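Local structure of putative esterase (Sulfolobus solfataricus P2, 2RAU) at residues T68-N72 against S271-Y275; I55-T59 against T98-R102; W219-L223 against K262-P267. The protein is a putative esterase of the alpha/beta-hydrolase clan that may act as a lipase and binds calcium. All coordinates share one frame. Residue numbers count along the deposited sequence, not the author numbering.

Contact 1 of 3, residues T68-N72 against S271-Y275; sequences TISWN and SFDPY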
loop_
_atom_site.group_PDB
_atom_site.type_symbol
_atom_site.label_atom_id
_atom_site.label_comp_id
_atom_site.label_asym_id
_atom_site.label_seq_id
_atom_site.Cartn_x
_atom_site.Cartn_y
_atom_site.Cartn_z
ATOM N N THR A 68 1.005 5.585 -10.296
ATOM C CA THR A 68 1.981 5.692 -11.353
ATOM C C THR A 68 3.307 4.925 -11.146
ATOM O O THR A 68 4.209 5.017 -11.989
ATOM C CB THR A 68 2.281 7.189 -11.694
ATOM O OG1 THR A 68 2.628 7.870 -10.503
ATOM C CG2 THR A 68 1.080 7.904 -12.364
ATOM N N ILE A 69 3.421 4.127 -10.086
ATOM C CA ILE A 69 4.610 3.314 -9.864
ATOM C C ILE A 69 5.845 4.213 -9.935
ATOM O O ILE A 69 6.839 3.917 -10.609
ATOM C CB ILE A 69 4.694 2.089 -10.827
ATOM C CG1 ILE A 69 3.255 1.555 -11.143
ATOM C CG2 ILE A 69 5.511 0.938 -10.192
ATOM C CD1 ILE A 69 3.201 0.374 -12.100
ATOM N N SER A 70 5.730 5.327 -9.213
ATOM C CA SER A 70 6.734 6.355 -9.166
ATOM C C SER A 70 6.930 6.894 -7.746
ATOM O O SER A 70 6.099 6.635 -6.842
ATOM C CB SER A 70 6.334 7.442 -10.165
ATOM O OG SER A 70 5.131 8.146 -9.847
ATOM N N TRP A 71 8.069 7.569 -7.540
ATOM C CA TRP A 71 8.413 8.249 -6.273
ATOM C C TRP A 71 8.883 9.648 -6.568
ATOM O O TRP A 71 9.899 9.843 -7.234
ATOM C CB TRP A 71 9.537 7.490 -5.586
ATOM C CG TRP A 71 9.937 8.001 -4.246
ATOM C CD1 TRP A 71 9.320 7.773 -3.052
ATOM C CD2 TRP A 71 11.072 8.820 -3.962
ATOM N NE1 TRP A 71 10.018 8.380 -2.047
ATOM C CE2 TRP A 71 11.070 9.073 -2.582
ATOM C CE3 TRP A 71 12.045 9.421 -4.761
ATOM C CZ2 TRP A 71 12.051 9.852 -1.968
ATOM C CZ3 TRP A 71 13.016 10.173 -4.164
ATOM C CH2 TRP A 71 13.030 10.372 -2.778
ATOM N N ASN A 72 8.105 10.640 -6.152
ATOM C CA ASN A 72 8.478 12.011 -6.412
ATOM C C ASN A 72 8.683 12.297 -7.854
ATOM O O ASN A 72 9.541 13.104 -8.247
ATOM C CB ASN A 72 9.711 12.398 -5.563
ATOM C CG ASN A 72 9.354 12.600 -4.102
ATOM O OD1 ASN A 72 8.379 13.297 -3.769
ATOM N ND2 ASN A 72 10.163 12.066 -3.223
ATOM N N SER A 271 10.314 1.926 -6.466
ATOM C CA SER A 271 9.491 3.090 -6.220
ATOM C C SER A 271 8.975 3.257 -4.787
ATOM O O SER A 271 8.207 4.169 -4.513
ATOM C CB SER A 271 8.324 3.126 -7.220
ATOM O OG SER A 271 7.508 1.975 -7.171
ATOM N N PHE A 272 9.377 2.378 -3.892
ATOM C CA PHE A 272 9.044 2.532 -2.486
ATOM C C PHE A 272 9.614 3.838 -1.891
ATOM O O PHE A 272 10.596 4.357 -2.368
ATOM C CB PHE A 272 9.630 1.385 -1.661
ATOM C CG PHE A 272 8.812 0.078 -1.699
ATOM C CD1 PHE A 272 7.443 0.086 -1.661
ATOM C CD2 PHE A 272 9.460 -1.128 -1.744
ATOM C CE1 PHE A 272 6.724 -1.086 -1.670
ATOM C CE2 PHE A 272 8.736 -2.317 -1.733
ATOM C CZ PHE A 272 7.372 -2.277 -1.718
ATOM N N ASP A 273 8.975 4.319 -0.809
ATOM C CA ASP A 273 9.562 5.306 0.085
ATOM C C ASP A 273 10.755 4.673 0.823
ATOM O O ASP A 273 10.812 3.481 1.006
ATOM C CB ASP A 273 8.544 5.793 1.121
ATOM C CG ASP A 273 7.454 6.683 0.527
ATOM O OD1 ASP A 273 7.788 7.538 -0.322
ATOM O OD2 ASP A 273 6.302 6.627 1.043
ATOM N N PRO A 274 11.731 5.489 1.241
ATOM C CA PRO A 274 12.914 4.924 1.888
ATOM C C PRO A 274 12.739 4.369 3.297
ATOM O O PRO A 274 13.503 3.521 3.726
ATOM C CB PRO A 274 13.874 6.130 1.942
ATOM C CG PRO A 274 12.967 7.340 1.846
ATOM C CD PRO A 274 11.840 6.935 1.006
ATOM N N TYR A 275 11.792 4.929 4.039
ATOM C CA TYR A 275 11.668 4.685 5.472
ATOM C C TYR A 275 10.246 4.572 5.962
ATOM O O TYR A 275 9.324 5.189 5.421
ATOM C CB TYR A 275 12.321 5.813 6.252
ATOM C CG TYR A 275 13.778 6.108 5.933
ATOM C CD1 TYR A 275 14.760 5.149 6.187
ATOM C CD2 TYR A 275 14.182 7.358 5.481
ATOM C CE1 TYR A 275 16.112 5.415 5.931
ATOM C CE2 TYR A 275 15.517 7.642 5.269
ATOM C CZ TYR A 275 16.470 6.658 5.506
ATOM O OH TYR A 275 17.803 6.890 5.315
HETATM O O HOH W 1 6.273 6.129 -4.156
#

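Contact 2 of 3, residues I55-T59 against T98-R102; sequences ILPGT and TIDYR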
loop_
_atom_site.group_PDB
_atom_site.type_symbol
_atom_site.label_atom_id
_atom_site.label_comp_id
_atom_site.label_asym_id
_atom_site.label_seq_id
_atom_site.Cartn_x
_atom_site.Cartn_y
_atom_site.Cartn_z
ATOM N N ILE A 55 -8.034 3.439 -1.256
ATOM C CA ILE A 55 -7.045 2.358 -1.065
ATOM C C ILE A 55 -5.868 2.833 -0.244
ATOM O O ILE A 55 -5.202 3.782 -0.588
ATOM C CB ILE A 55 -6.607 1.744 -2.432
ATOM C CG1 ILE A 55 -7.873 1.455 -3.287
ATOM C CG2 ILE A 55 -5.722 0.454 -2.198
ATOM C CD1 ILE A 55 -7.673 0.696 -4.589
ATOM N N LEU A 56 -5.651 2.151 0.870
ATOM C CA LEU A 56 -4.573 2.415 1.800
ATOM C C LEU A 56 -3.325 1.602 1.437
ATOM O O LEU A 56 -3.371 0.377 1.410
ATOM C CB LEU A 56 -5.057 2.079 3.207
ATOM C CG LEU A 56 -6.281 2.840 3.783
ATOM C CD1 LEU A 56 -6.534 2.474 5.227
ATOM C CD2 LEU A 56 -6.134 4.388 3.581
ATOM N N PRO A 57 -2.218 2.277 1.108
ATOM C CA PRO A 57 -1.025 1.509 0.807
ATOM C C PRO A 57 -0.430 0.794 2.001
ATOM O O PRO A 57 -0.753 1.105 3.127
ATOM C CB PRO A 57 -0.031 2.568 0.319
ATOM C CG PRO A 57 -0.914 3.771 -0.043
ATOM C CD PRO A 57 -2.009 3.726 0.928
ATOM N N GLY A 58 0.524 -0.109 1.703
ATOM C CA GLY A 58 1.220 -0.900 2.703
ATOM C C GLY A 58 2.542 -0.246 3.056
ATOM O O GLY A 58 2.766 0.893 2.723
ATOM N N THR A 59 3.390 -0.975 3.784
ATOM C CA THR A 59 4.660 -0.472 4.290
ATOM C C THR A 59 5.564 -0.016 3.141
ATOM O O THR A 59 5.766 -0.751 2.180
ATOM C CB THR A 59 5.382 -1.574 5.089
ATOM O OG1 THR A 59 4.441 -2.171 5.965
ATOM C CG2 THR A 59 6.537 -1.038 5.930
ATOM N N THR A 98 -6.376 7.432 -3.216
ATOM C CA THR A 98 -5.321 6.786 -2.468
ATOM C C THR A 98 -4.411 7.861 -1.851
ATOM O O THR A 98 -4.173 8.898 -2.434
ATOM C CB THR A 98 -4.559 5.724 -3.318
ATOM O OG1 THR A 98 -3.562 5.070 -2.507
ATOM C CG2 THR A 98 -3.935 6.347 -4.610
ATOM N N ILE A 99 -3.886 7.536 -0.682
ATOM C CA ILE A 99 -3.195 8.455 0.234
ATOM C C ILE A 99 -1.683 8.241 0.222
ATOM O O ILE A 99 -1.201 7.087 0.152
ATOM C CB ILE A 99 -3.749 8.239 1.677
ATOM C CG1 ILE A 99 -3.079 9.196 2.674
ATOM C CG2 ILE A 99 -3.605 6.772 2.129
ATOM C CD1 ILE A 99 -3.659 9.189 4.186
ATOM N N ASP A 100 -0.970 9.376 0.199
ATOM C CA ASP A 100 0.438 9.450 0.461
ATOM C C ASP A 100 0.587 9.760 1.958
ATOM O O ASP A 100 0.163 10.810 2.444
ATOM C CB ASP A 100 1.135 10.513 -0.332
ATOM C CG ASP A 100 1.045 10.298 -1.819
ATOM O OD1 ASP A 100 1.161 9.143 -2.261
ATOM O OD2 ASP A 100 0.943 11.282 -2.573
ATOM N N TYR A 101 1.116 8.796 2.693
ATOM C CA TYR A 101 1.361 8.964 4.104
ATOM C C TYR A 101 2.514 9.936 4.286
ATOM O O TYR A 101 3.219 10.242 3.331
ATOM C CB TYR A 101 1.805 7.664 4.722
ATOM C CG TYR A 101 0.836 6.524 4.610
ATOM C CD1 TYR A 101 -0.484 6.647 5.070
ATOM C CD2 TYR A 101 1.244 5.305 4.097
ATOM C CE1 TYR A 101 -1.369 5.571 5.001
ATOM C CE2 TYR A 101 0.382 4.227 4.038
ATOM C CZ TYR A 101 -0.922 4.349 4.496
ATOM O OH TYR A 101 -1.741 3.239 4.420
ATOM N N ARG A 102 2.760 10.336 5.529
ATOM C CA ARG A 102 3.846 11.276 5.840
ATOM C C ARG A 102 5.225 10.769 5.402
ATOM O O ARG A 102 6.152 11.569 5.131
ATOM C CB ARG A 102 3.830 11.633 7.332
ATOM C CG ARG A 102 2.507 12.250 7.789
ATOM C CD ARG A 102 2.557 12.648 9.217
ATOM N NE ARG A 102 1.223 12.950 9.709
ATOM C CZ ARG A 102 0.937 13.814 10.681
ATOM N NH1 ARG A 102 1.863 14.517 11.295
ATOM N NH2 ARG A 102 -0.318 13.993 11.012
#

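Contact 3 of 3, residues W219-L223 against K262-P267; sequences WSYAL and KEDMFP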
loop_
_atom_site.group_PDB
_atom_site.type_symbol
_atom_site.label_atom_id
_atom_site.label_comp_id
_atom_site.label_asym_id
_atom_site.label_seq_id
_atom_site.Cartn_x
_atom_site.Cartn_y
_atom_site.Cartn_z
ATOM N N TRP A 219 17.700 -2.432 -7.950
ATOM C CA TRP A 219 16.533 -3.006 -8.654
ATOM C C TRP A 219 16.376 -2.448 -10.064
ATOM O O TRP A 219 16.242 -3.190 -11.041
ATOM C CB TRP A 219 15.263 -2.781 -7.840
ATOM C CG TRP A 219 15.312 -3.374 -6.451
ATOM C CD1 TRP A 219 15.711 -2.747 -5.315
ATOM C CD2 TRP A 219 14.959 -4.697 -6.074
ATOM N NE1 TRP A 219 15.677 -3.605 -4.262
ATOM C CE2 TRP A 219 15.218 -4.818 -4.702
ATOM C CE3 TRP A 219 14.468 -5.805 -6.774
ATOM C CZ2 TRP A 219 14.957 -5.978 -3.989
ATOM C CZ3 TRP A 219 14.211 -6.946 -6.071
ATOM C CH2 TRP A 219 14.454 -7.022 -4.689
ATOM N N SER A 220 16.440 -1.133 -10.176
ATOM C CA SER A 220 16.381 -0.482 -11.477
ATOM C C SER A 220 17.563 -0.879 -12.396
ATOM O O SER A 220 17.371 -1.065 -13.586
ATOM C CB SER A 220 16.220 1.052 -11.281
ATOM O OG SER A 220 17.434 1.650 -10.870
ATOM N N TYR A 221 18.779 -0.962 -11.849
ATOM C CA TYR A 221 19.947 -1.367 -12.619
ATOM C C TYR A 221 19.727 -2.770 -13.189
ATOM O O TYR A 221 20.016 -3.011 -14.343
ATOM C CB TYR A 221 21.192 -1.319 -11.754
ATOM C CG TYR A 221 22.399 -1.899 -12.423
ATOM C CD1 TYR A 221 23.128 -1.150 -13.330
ATOM C CD2 TYR A 221 22.767 -3.242 -12.221
ATOM C CE1 TYR A 221 24.234 -1.700 -13.984
ATOM C CE2 TYR A 221 23.842 -3.786 -12.866
ATOM C CZ TYR A 221 24.574 -3.020 -13.751
ATOM O OH TYR A 221 25.649 -3.565 -14.395
ATOM N N ALA A 222 19.208 -3.670 -12.359
ATOM C CA ALA A 222 18.998 -5.087 -12.697
ATOM C C ALA A 222 17.853 -5.313 -13.677
ATOM O O ALA A 222 17.889 -6.251 -14.471
ATOM C CB ALA A 222 18.806 -5.910 -11.443
ATOM N N LEU A 223 16.871 -4.424 -13.711
ATOM C CA LEU A 223 15.813 -4.552 -14.706
ATOM C C LEU A 223 16.377 -4.282 -16.082
ATOM O O LEU A 223 16.003 -4.942 -17.033
ATOM C CB LEU A 223 14.651 -3.587 -14.448
ATOM C CG LEU A 223 13.412 -3.604 -15.332
ATOM C CD1 LEU A 223 12.872 -5.015 -15.496
ATOM C CD2 LEU A 223 12.330 -2.588 -14.872
ATOM N N LYS A 262 10.102 -9.880 -13.482
ATOM C CA LYS A 262 10.957 -8.738 -13.076
ATOM C C LYS A 262 10.425 -7.400 -13.537
ATOM O O LYS A 262 10.604 -6.384 -12.855
ATOM C CB LYS A 262 12.411 -8.914 -13.543
ATOM C CG LYS A 262 12.655 -8.827 -15.027
ATOM C CD LYS A 262 14.113 -9.138 -15.350
ATOM C CE LYS A 262 14.462 -8.870 -16.810
ATOM N NZ LYS A 262 13.782 -9.842 -17.646
ATOM N N GLU A 263 9.789 -7.381 -14.705
ATOM C CA GLU A 263 9.224 -6.162 -15.278
ATOM C C GLU A 263 8.126 -5.551 -14.407
ATOM O O GLU A 263 7.878 -4.331 -14.461
ATOM C CB GLU A 263 8.664 -6.432 -16.681
ATOM C CG GLU A 263 9.707 -6.752 -17.746
ATOM C CD GLU A 263 10.261 -8.140 -17.689
ATOM O OE1 GLU A 263 9.668 -9.081 -17.130
ATOM O OE2 GLU A 263 11.317 -8.281 -18.262
ATOM N N ASP A 264 7.478 -6.407 -13.626
ATOM C CA ASP A 264 6.451 -5.997 -12.643
ATOM C C ASP A 264 7.073 -5.740 -11.261
ATOM O O ASP A 264 6.775 -4.722 -10.618
ATOM C CB ASP A 264 5.342 -7.052 -12.532
ATOM C CG ASP A 264 4.602 -7.257 -13.848
ATOM O OD1 ASP A 264 4.457 -6.268 -14.608
ATOM O OD2 ASP A 264 4.173 -8.395 -14.147
HETATM N N MSE A 265 7.966 -6.613 -10.833
HETATM C CA MSE A 265 8.475 -6.595 -9.442
HETATM C C MSE A 265 9.500 -5.511 -9.204
HETATM O O MSE A 265 9.490 -4.854 -8.162
HETATM C CB MSE A 265 9.079 -7.917 -9.017
HETATM C CG MSE A 265 8.130 -9.121 -9.011
HETATM SE SE MSE A 265 6.829 -8.841 -7.578
HETATM C CE MSE A 265 5.365 -9.783 -8.474
ATOM N N PHE A 266 10.428 -5.387 -10.136
ATOM C CA PHE A 266 11.556 -4.449 -9.924
ATOM C C PHE A 266 11.065 -2.984 -9.812
ATOM O O PHE A 266 11.592 -2.241 -8.962
ATOM C CB PHE A 266 12.671 -4.649 -10.973
ATOM C CG PHE A 266 13.506 -5.957 -10.786
ATOM C CD1 PHE A 266 13.124 -6.979 -9.895
ATOM C CD2 PHE A 266 14.595 -6.202 -11.607
ATOM C CE1 PHE A 266 13.844 -8.146 -9.801
ATOM C CE2 PHE A 266 15.311 -7.369 -11.500
ATOM C CZ PHE A 266 14.956 -8.318 -10.583
ATOM N N PRO A 267 10.120 -2.552 -10.699
ATOM C CA PRO A 267 9.568 -1.197 -10.522
ATOM C C PRO A 267 8.881 -0.907 -9.213
ATOM O O PRO A 267 9.001 0.219 -8.743
ATOM C CB PRO A 267 8.682 -0.995 -11.746
ATOM C CG PRO A 267 9.245 -1.898 -12.763
ATOM C CD PRO A 267 9.636 -3.137 -11.964
#

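Contact 1 of 3, residues T68-N72 against S271-Y275
Trp71 lies beside the 271-275 loop, its CB close to Ser271 O and its indole close to Phe272 O, and reaches Asp273 and Pro274. The CB of Trp71 sits 3.7 Å from Ser271 O, and CD1 of Trp71 lies 3.7 Å from Phe272 O. At the end of the ring, Trp71 NE1 gives a weak, bent hydrogen bond (2.9 Å, 122°) to Asp273 OD1, which stands near the indole plane; the same carboxylate oxygen also binds His104. Pro274 adds an apolar touch, CD to Trp71 CZ2 at 4.2 Å. The contact thus ties the short strand 70-71, just after helix 63-68, to the loop between helix 262-270 and strand 275-277 in an alpha/beta-hydrolase chain. Where the backbones come nearest, at Ser70 and Ser271, a single water bridges them, donating to Ser70 O (2.7 Å) and to Ser271 O (2.8 Å). Ser271 points its CB toward the partner, yet its hydroxyl bonds to Gln65, leaving packing against Ile69, whose CG2 is 3.8 Å from Ser271 OG.

Contact 2 of 3, residues I55-T59 against T98-R102
The apolar centre of this buried contact is Pro57, whose CD meets both Ile99 and Tyr101. This Pro57 CD lies 3.6 Å from Ile99 CG2 and 3.8 Å from Tyr101 CZ, so the proline and the phenol ring together occupy the space that opens where the two strands end. Leu56 extends the cluster, its CD2 meeting Ile99 CG2 at 3.8 Å, and beyond it helices 123-141 and 153-169 cover these side chains. Ile55 and Thr98 share the other face of the sheet and meet Leu66 of helix 63-68, which Pro57 also touches from the loop.

Farther out, side chains supply the polar links. Thr98 OG1 donates to Ile55 O at 2.8 Å, a side-chain bond to the neighbouring strand, and Thr98 CA approaches the same Ile55 O at 3.5 Å in a CA-H...O contact. Tyr101 reaches back across the gap, and its OH donates to Pro57 O at 2.7 Å. That carbonyl lies at the edge of the phenol ring, and the bond holds the loop after strand 52-56 to the turn after strand 94-100, where no strand pairing remains.

Strands 52-56 and 94-100 are parallel neighbours within the mixed central sheet, and both give way to loops at their C-terminal ends. In alpha/beta hydrolases this is the edge that carries the active site. Accordingly, Leu56 touches the probable nucleophile elbow and Gly58 the likely catalytic triad, an arrangement typical of the alpha/beta-hydrolase fold.

Contact 3 of 3, residues W219-L223 against K262-P267
Trp219 opens the contact on helix 218-224, where the two backbones come closest, opposite Phe266. The edge of its indole is directed at the face of the Phe266 ring in an offset edge-to-face pair, with the six-membered ring centroid 5.5 Å from that of Phe266 and the planes at 74°. Trp219 CE3 comes within 3.6 Å of Phe266 CD1, while NE1 of Trp219 is hydrogen-bonded to Arg211 O. One turn later Ala222 points toward the partner helix, and its CB packs at 3.8 Å on Phe266 CE2, the small side chain leaving space for the ring. Leu242 of helix 238-248 touches Trp219, Ala222 and Phe266 alike.

Leu223 completes the segment as a knob in a hole formed by Lys262, Glu263, Phe266 and Pro267. Its CD1 rests 3.8 Å from Lys262 CG, and its CD2 lies 3.8 Å from Pro267 CG. Here Lys262 contributes its aliphatic stem, while its NZ forms a salt bridge with Glu263 OE2 at 3.0 Å within its own helix.

The short helical segments run nearly antiparallel, with axes crossing at -161° and 9.2 Å apart. The side chains meet through aromatic and aliphatic groups, some resting on main-chain atoms, and no polar bond joins the two segments, so the fit depends on shape and burial, and charge is kept to the outer end of the interface.

Contact 2 belongs to the core: all its touching residues are buried, its centre lies about 5 Å from the centre of the chain, and it joins adjacent strands of the main sheet. The centres of contacts 1 and 3 lie about 11 and 18 Å from it, and both are only partly buried. They share an element, since helix 262-270 packs in contact 3 and runs straight into the loop used by contact 1; Ile69 CG2 touches Pro267 O at 3.8 Å. Phe272 CE1 likewise meets Thr59 O at 4.0 Å, linking contacts 1 and 2. Their chemistry differs accordingly: an apolar cluster edged by side-chain-to-carbonyl hydrogen bonds in the core, water and a weak indole bond in contact 1, and aromatic and aliphatic side-chain packing between helices.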